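Local coordinates for parvulin 42 (PDB 6GMP), which probably catalyses the cis-trans isomerisation of peptidyl-prolyl bonds through its parvulin-type PPIase domain, the part of the protein described here, at residues S36-L48 against V105-L117. Sequence-based numbering, arbitrary orientation.
Sequences SRADAINLAQAIL and VSAPVETELGVHL
The guanidinium of R37 meets the carboxylate of E110 edge to edge, their planes 30° apart, while I41 CD1 covers one guanidinium face over its centre. The grip is side-on and bidentate: R37 NE donates to E110 OE2 at 2.7 Å and R37 NH2 to E110 OE1 at 2.8 Å, each oxygen approached on its syn side. Both bonds are somewhat bent. Extended chains on both sides carry the charges together: R37 runs straight from CG to NE, its CG anti to the backbone N (chi1 178°), and two bonds, one to each oxygen, should limit rotation of either group.

Behind this salt bridge the interface is mostly apolar. V115 splits its branches, CG1 packing on A44 CB at 3.5 Å and CG2 reaching A40 CB (3.8 Å) and the flank of I41. A40 and A44 face the strand, and their small side chains are consistent with the 8.3 Å approach of the axes of helix 37-48 and strand 114-117, nearly parallel at 10°. P108 CB lies against A44 CB, and its CG and CD against the amide oxygen of Q45. Further on, L48 straddles the loop, CD1 against V105 CG1 at 3.6 Å and CD2 over S106 O and P108 CD; L117 CD1 lies 3.9 Å from L48 CB.

The S36-D39 capping box starts the helix, which packs on one face of the antiparallel parvulin sheet; H116, pointing away from the helix, hydrogen-bonds through ND1 to H10 ND1, the paired histidines of parvulin-type domains, and meets F93 edge-to-face. A40 extends the packing to V13 of strand 6-13, and V105 reaches F62 of helix 59-69.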
ATOM      1  N   SER A  36      13.088   0.250 -10.620  1.00 19.26           N
ATOM      2  CA  SER A  36      13.628   1.465 -10.035  1.00 18.01           C
ATOM      3  C   SER A  36      12.580   2.100  -9.130  1.00 17.80           C
ATOM      4  O   SER A  36      11.401   1.779  -9.184  1.00 18.87           O
ATOM      5  CB  SER A  36      13.989   2.443 -11.128  1.00 18.94           C
ATOM      6  OG  SER A  36      12.804   2.949 -11.709  1.00 20.14           O
ATOM      7  N   ARG A  37      13.037   3.025  -8.299  1.00 18.15           N
ATOM      8  CA  ARG A  37      12.139   3.828  -7.485  1.00 18.60           C
ATOM      9  C   ARG A  37      11.095   4.518  -8.380  1.00 19.73           C
ATOM     10  O   ARG A  37       9.900   4.501  -8.086  1.00 18.04           O
ATOM     11  CB  ARG A  37      12.946   4.863  -6.706  1.00 20.20           C
ATOM     12  CG  ARG A  37      12.097   5.793  -5.858  1.00 20.19           C
ATOM     13  CD  ARG A  37      12.944   6.787  -5.111  1.00 20.85           C
ATOM     14  NE  ARG A  37      12.122   7.808  -4.464  1.00 22.82           N
ATOM     15  CZ  ARG A  37      11.809   8.977  -5.017  1.00 24.53           C
ATOM     16  NH1 ARG A  37      12.275   9.309  -6.222  1.00 24.83           N
ATOM     17  NH2 ARG A  37      11.052   9.835  -4.353  1.00 26.36           N
ATOM     18  N   ALA A  38      11.541   5.106  -9.482  1.00 16.86           N
ATOM     19  CA  ALA A  38      10.630   5.772 -10.391  1.00 16.98           C
ATOM     20  C   ALA A  38       9.599   4.801 -10.924  1.00 17.14           C
ATOM     21  O   ALA A  38       8.420   5.163 -11.052  1.00 18.20           O
ATOM     22  CB  ALA A  38      11.399   6.431 -11.519  1.00 17.59           C
ATOM     23  N   ASP A  39      10.029   3.596 -11.266  1.00 18.78           N
ATOM     24  CA  ASP A  39       9.103   2.583 -11.755  1.00 18.20           C
ATOM     25  C   ASP A  39       8.031   2.279 -10.704  1.00 17.07           C
ATOM     26  O   ASP A  39       6.853   2.128 -11.041  1.00 19.26           O
ATOM     27  CB  ASP A  39       9.825   1.281 -12.077  1.00 18.23           C
ATOM     28  CG  ASP A  39      10.778   1.387 -13.255  1.00 19.17           C
ATOM     29  OD1 ASP A  39      10.684   2.302 -14.094  1.00 18.58           O
ATOM     30  OD2 ASP A  39      11.654   0.485 -13.317  1.00 21.85           O
ATOM     31  N   ALA A  40       8.423   2.161  -9.439  1.00 16.63           N
ATOM     32  CA  ALA A  40       7.475   1.855  -8.359  1.00 18.09           C
ATOM     33  C   ALA A  40       6.458   2.987  -8.198  1.00 17.41           C
ATOM     34  O   ALA A  40       5.265   2.740  -8.020  1.00 18.45           O
ATOM     35  CB  ALA A  40       8.215   1.633  -7.055  1.00 17.37           C
ATOM     36  N   ILE A  41       6.922   4.229  -8.252  1.00 17.50           N
ATOM     37  CA  ILE A  41       6.019   5.364  -8.162  1.00 17.10           C
ATOM     38  C   ILE A  41       5.033   5.351  -9.309  1.00 19.34           C
ATOM     39  O   ILE A  41       3.836   5.546  -9.103  1.00 19.07           O
ATOM     40  CB  ILE A  41       6.825   6.662  -8.134  1.00 18.15           C
ATOM     41  CG1 ILE A  41       7.634   6.756  -6.828  1.00 20.21           C
ATOM     42  CG2 ILE A  41       5.922   7.881  -8.272  1.00 21.51           C
ATOM     43  CD1 ILE A  41       8.659   7.875  -6.818  1.00 26.30           C
ATOM     44  N   ASN A  42       5.512   5.120 -10.520  1.00 17.87           N
ATOM     45  CA  ASN A  42       4.622   5.108 -11.665  1.00 17.56           C
ATOM     46  C   ASN A  42       3.630   3.968 -11.594  1.00 17.19           C
ATOM     47  O   ASN A  42       2.469   4.136 -11.955  1.00 18.64           O
ATOM     48  CB  ASN A  42       5.425   5.025 -12.954  1.00 18.26           C
ATOM     49  CG  ASN A  42       6.089   6.327 -13.292  1.00 20.25           C
ATOM     50  OD1 ASN A  42       5.545   7.407 -13.030  1.00 24.90           O
ATOM     51  ND2 ASN A  42       7.252   6.247 -13.912  1.00 20.08           N
ATOM     52  N   LEU A  43       4.066   2.822 -11.110  1.00 17.47           N
ATOM     53  CA  LEU A  43       3.180   1.681 -10.982  0.62 19.01           C
ATOM     54  C   LEU A  43       2.099   1.954  -9.941  1.00 19.12           C
ATOM     55  O   LEU A  43       0.910   1.741 -10.205  1.00 18.09           O
ATOM     56  CB  LEU A  43       3.966   0.427 -10.619  0.62 18.57           C
ATOM     57  CG  LEU A  43       3.135  -0.830 -10.371  0.62 20.12           C
ATOM     58  CD1 LEU A  43       2.259  -1.103 -11.556  0.62 21.56           C
ATOM     59  CD2 LEU A  43       4.050  -2.010 -10.111  0.62 23.35           C
ATOM     60  N   ALA A  44       2.485   2.436  -8.760  1.00 17.31           N
ATOM     61  CA  ALA A  44       1.516   2.758  -7.723  1.00 18.27           C
ATOM     62  C   ALA A  44       0.497   3.781  -8.226  1.00 19.76           C
ATOM     63  O   ALA A  44      -0.712   3.680  -7.955  1.00 19.36           O
ATOM     64  CB  ALA A  44       2.235   3.275  -6.494  1.00 18.46           C
ATOM     65  N   GLN A  45       0.967   4.773  -8.967  1.00 17.86           N
ATOM     66  CA  GLN A  45       0.071   5.770  -9.536  1.00 18.77           C
ATOM     67  C   GLN A  45      -0.957   5.129 -10.465  1.00 20.42           C
ATOM     68  O   GLN A  45      -2.141   5.480 -10.428  1.00 20.99           O
ATOM     69  CB  GLN A  45       0.876   6.831 -10.284  1.00 19.49           C
ATOM     70  CG  GLN A  45       0.039   7.878 -11.008  1.00 23.08           C
ATOM     71  CD  GLN A  45      -0.912   8.615 -10.086  1.00 28.09           C
ATOM     72  OE1 GLN A  45      -0.619   8.818  -8.900  1.00 27.23           O
ATOM     73  NE2 GLN A  45      -2.052   9.032 -10.627  1.00 27.99           N
ATOM     74  N   ALA A  46      -0.508   4.213 -11.319  1.00 19.39           N
ATOM     75  CA  ALA A  46      -1.413   3.578 -12.267  1.00 20.65           C
ATOM     76  C   ALA A  46      -2.436   2.674 -11.585  1.00 19.86           C
ATOM     77  O   ALA A  46      -3.614   2.681 -11.970  1.00 19.90           O
ATOM     78  CB  ALA A  46      -0.637   2.790 -13.301  1.00 21.45           C
ATOM     79  N   ILE A  47      -2.009   1.895 -10.583  1.00 20.03           N
ATOM     80  CA  ILE A  47      -2.917   0.939  -9.964  0.59 22.59           C
ATOM     81  C   ILE A  47      -3.990   1.687  -9.174  1.00 19.90           C
ATOM     82  O   ILE A  47      -5.121   1.191  -9.028  1.00 20.67           O
ATOM     83  CB  ILE A  47      -2.189  -0.163  -9.182  0.59 28.97           C
ATOM     84  CG1 ILE A  47      -1.406   0.427  -8.031  0.59 21.62           C
ATOM     85  CG2 ILE A  47      -1.291  -0.965 -10.141  0.59 26.16           C
ATOM     86  CD1 ILE A  47      -0.698  -0.626  -7.180  0.59 22.70           C
ATOM     87  N   LEU A  48      -3.648   2.877  -8.693  1.00 20.58           N
ATOM     88  CA  LEU A  48      -4.612   3.729  -8.024  1.00 21.61           C
ATOM     89  C   LEU A  48      -5.537   4.393  -9.046  1.00 20.36           C
ATOM     90  O   LEU A  48      -6.776   4.333  -8.955  1.00 21.72           O
ATOM     91  CB  LEU A  48      -3.878   4.818  -7.258  1.00 22.62           C
ATOM     92  CG  LEU A  48      -4.723   5.937  -6.652  1.00 23.77           C
ATOM     93  CD1 LEU A  48      -5.639   5.417  -5.526  1.00 25.00           C
ATOM     94  CD2 LEU A  48      -3.805   7.042  -6.154  1.00 23.68           C
ATOM     95  N   VAL A 105      -8.741   6.090  -0.241  1.00 25.90           N
ATOM     96  CA  VAL A 105      -7.422   5.563  -0.583  1.00 21.11           C
ATOM     97  C   VAL A 105      -6.461   6.727  -0.846  1.00 22.92           C
ATOM     98  O   VAL A 105      -6.781   7.660  -1.582  1.00 28.10           O
ATOM     99  CB  VAL A 105      -7.457   4.654  -1.838  1.00 23.22           C
ATOM    100  CG1 VAL A 105      -6.059   4.160  -2.199  1.00 23.50           C
ATOM    101  CG2 VAL A 105      -8.419   3.471  -1.653  1.00 23.12           C
ATOM    102  N   SER A 106      -5.283   6.675  -0.239  1.00 23.01           N
ATOM    103  CA  SER A 106      -4.311   7.744  -0.384  1.00 23.70           C
ATOM    104  C   SER A 106      -3.724   7.809  -1.790  1.00 25.88           C
ATOM    105  O   SER A 106      -3.827   6.863  -2.573  1.00 26.73           O
ATOM    106  CB  SER A 106      -3.166   7.543   0.601  1.00 24.95           C
ATOM    107  OG  SER A 106      -2.373   6.423   0.236  1.00 23.03           O
ATOM    108  N   ALA A 107      -3.083   8.934  -2.088  1.00 28.79           N
ATOM    109  CA  ALA A 107      -2.158   9.013  -3.202  1.00 28.83           C
ATOM    110  C   ALA A 107      -0.949   8.175  -2.833  1.00 27.03           C
ATOM    111  O   ALA A 107      -0.783   7.812  -1.669  1.00 29.39           O
ATOM    112  CB  ALA A 107      -1.735  10.433  -3.441  1.00 33.36           C
ATOM    113  N   PRO A 108      -0.100   7.857  -3.815  1.00 25.44           N
ATOM    114  CA  PRO A 108       1.101   7.094  -3.459  1.00 27.83           C
ATOM    115  C   PRO A 108       1.942   7.819  -2.414  1.00 28.88           C
ATOM    116  O   PRO A 108       2.218   9.003  -2.552  1.00 31.88           O
ATOM    117  CB  PRO A 108       1.851   6.984  -4.790  1.00 28.43           C
ATOM    118  CG  PRO A 108       0.774   7.099  -5.847  1.00 30.04           C
ATOM    119  CD  PRO A 108      -0.209   8.085  -5.269  1.00 26.87           C
ATOM    120  N   VAL A 109       2.319   7.104  -1.362  1.00 24.75           N
ATOM    121  CA  VAL A 109       3.191   7.660  -0.332  1.00 26.61           C
ATOM    122  C   VAL A 109       4.366   6.729  -0.121  1.00 28.53           C
ATOM    123  O   VAL A 109       4.218   5.508  -0.035  1.00 23.20           O
ATOM    124  CB  VAL A 109       2.466   7.914   1.009  1.00 31.89           C
ATOM    125  CG1 VAL A 109       1.834   6.656   1.550  1.00 33.14           C
ATOM    126  CG2 VAL A 109       3.438   8.490   2.027  1.00 31.04           C
ATOM    127  N   GLU A 110       5.541   7.326  -0.040  1.00 30.35           N
ATOM    128  CA  GLU A 110       6.767   6.570  -0.014  1.00 30.84           C
ATOM    129  C   GLU A 110       7.348   6.486   1.390  1.00 31.81           C
ATOM    130  O   GLU A 110       7.306   7.453   2.163  1.00 36.04           O
ATOM    131  CB  GLU A 110       7.764   7.230  -0.950  1.00 37.12           C
ATOM    132  CG  GLU A 110       9.016   6.447  -1.138  1.00 43.47           C
ATOM    133  CD  GLU A 110       9.983   7.164  -2.038  1.00 39.75           C
ATOM    134  OE1 GLU A 110       9.694   8.326  -2.401  1.00 41.96           O
ATOM    135  OE2 GLU A 110      11.023   6.567  -2.367  1.00 41.17           O
ATOM    136  N   THR A 111       7.887   5.318   1.711  1.00 31.77           N
ATOM    137  CA  THR A 111       8.686   5.139   2.910  1.00 28.16           C
ATOM    138  C   THR A 111       9.882   4.259   2.563  1.00 32.09           C
ATOM    139  O   THR A 111      10.085   3.922   1.397  1.00 30.28           O
ATOM    140  CB  THR A 111       7.898   4.455   4.021  1.00 27.77           C
ATOM    141  OG1 THR A 111       7.686   3.083   3.676  1.00 27.24           O
ATOM    142  CG2 THR A 111       6.559   5.146   4.240  1.00 28.94           C
ATOM    143  N   GLU A 112      10.652   3.870   3.573  1.00 32.29           N
ATOM    144  CA  GLU A 112      11.792   2.989   3.368  1.00 37.21           C
ATOM    145  C   GLU A 112      11.368   1.639   2.802  1.00 32.50           C
ATOM    146  O   GLU A 112      12.186   0.930   2.205  1.00 35.92           O
ATOM    147  CB  GLU A 112      12.529   2.770   4.689  1.00 40.43           C
ATOM    148  CG  GLU A 112      13.321   3.973   5.163  1.00 46.26           C
ATOM    149  CD  GLU A 112      14.570   4.204   4.335  1.00 62.41           C
ATOM    150  OE1 GLU A 112      15.620   3.618   4.676  1.00 71.48           O
ATOM    151  OE2 GLU A 112      14.506   4.966   3.346  1.00 63.37           O
ATOM    152  N   LEU A 113      10.106   1.282   3.017  1.00 30.99           N
ATOM    153  CA  LEU A 113       9.579  -0.016   2.604  1.00 27.17           C
ATOM    154  C   LEU A 113       9.245  -0.084   1.124  1.00 26.73           C
ATOM    155  O   LEU A 113       9.183  -1.173   0.554  1.00 27.96           O
ATOM    156  CB  LEU A 113       8.322  -0.357   3.400  1.00 28.36           C
ATOM    157  CG  LEU A 113       8.498  -0.472   4.912  1.00 28.91           C
ATOM    158  CD1 LEU A 113       7.142  -0.689   5.547  1.00 33.17           C
ATOM    159  CD2 LEU A 113       9.452  -1.591   5.260  1.00 36.84           C
ATOM    160  N   GLY A 114       8.999   1.075   0.521  1.00 25.60           N
ATOM    161  CA  GLY A 114       8.521   1.149  -0.850  1.00 23.62           C
ATOM    162  C   GLY A 114       7.455   2.216  -1.002  1.00 21.79           C
ATOM    163  O   GLY A 114       7.398   3.172  -0.223  1.00 24.78           O
ATOM    164  N   VAL A 115       6.613   2.046  -2.011  1.00 21.64           N
ATOM    165  CA  VAL A 115       5.564   3.001  -2.297  1.00 20.67           C
ATOM    166  C   VAL A 115       4.223   2.393  -1.897  1.00 19.29           C
ATOM    167  O   VAL A 115       3.863   1.307  -2.361  1.00 19.00           O
ATOM    168  CB  VAL A 115       5.571   3.385  -3.792  1.00 22.20           C
ATOM    169  CG1 VAL A 115       4.516   4.443  -4.079  1.00 24.72           C
ATOM    170  CG2 VAL A 115       6.959   3.880  -4.199  1.00 23.82           C
ATOM    171  N   HIS A 116       3.504   3.091  -1.023  1.00 19.55           N
ATOM    172  CA  HIS A 116       2.239   2.601  -0.474  1.00 18.41           C
ATOM    173  C   HIS A 116       1.016   3.273  -1.075  1.00 19.31           C
ATOM    174  O   HIS A 116       1.050   4.459  -1.394  1.00 21.08           O
ATOM    175  CB  HIS A 116       2.155   2.879   1.030  1.00 18.51           C
ATOM    176  CG  HIS A 116       3.341   2.442   1.826  1.00 20.17           C
ATOM    177  ND1 HIS A 116       3.268   1.440   2.766  1.00 21.88           N
ATOM    178  CD2 HIS A 116       4.603   2.926   1.892  1.00 21.86           C
ATOM    179  CE1 HIS A 116       4.445   1.296   3.348  1.00 23.06           C
ATOM    180  NE2 HIS A 116       5.273   2.193   2.843  1.00 22.98           N
ATOM    181  N   LEU A 117      -0.073   2.515  -1.169  1.00 19.35           N
ATOM    182  CA  LEU A 117      -1.409   3.096  -1.235  1.00 20.57           C
ATOM    183  C   LEU A 117      -2.048   2.689   0.070  1.00 19.93           C
ATOM    184  O   LEU A 117      -2.061   1.509   0.394  1.00 19.25           O
ATOM    185  CB  LEU A 117      -2.218   2.511  -2.394  1.00 20.54           C
ATOM    186  CG  LEU A 117      -1.657   2.723  -3.804  1.00 21.42           C
ATOM    187  CD1 LEU A 117      -2.573   2.069  -4.841  1.00 23.41           C
ATOM    188  CD2 LEU A 117      -1.452   4.168  -4.149  1.00 22.43           C
TER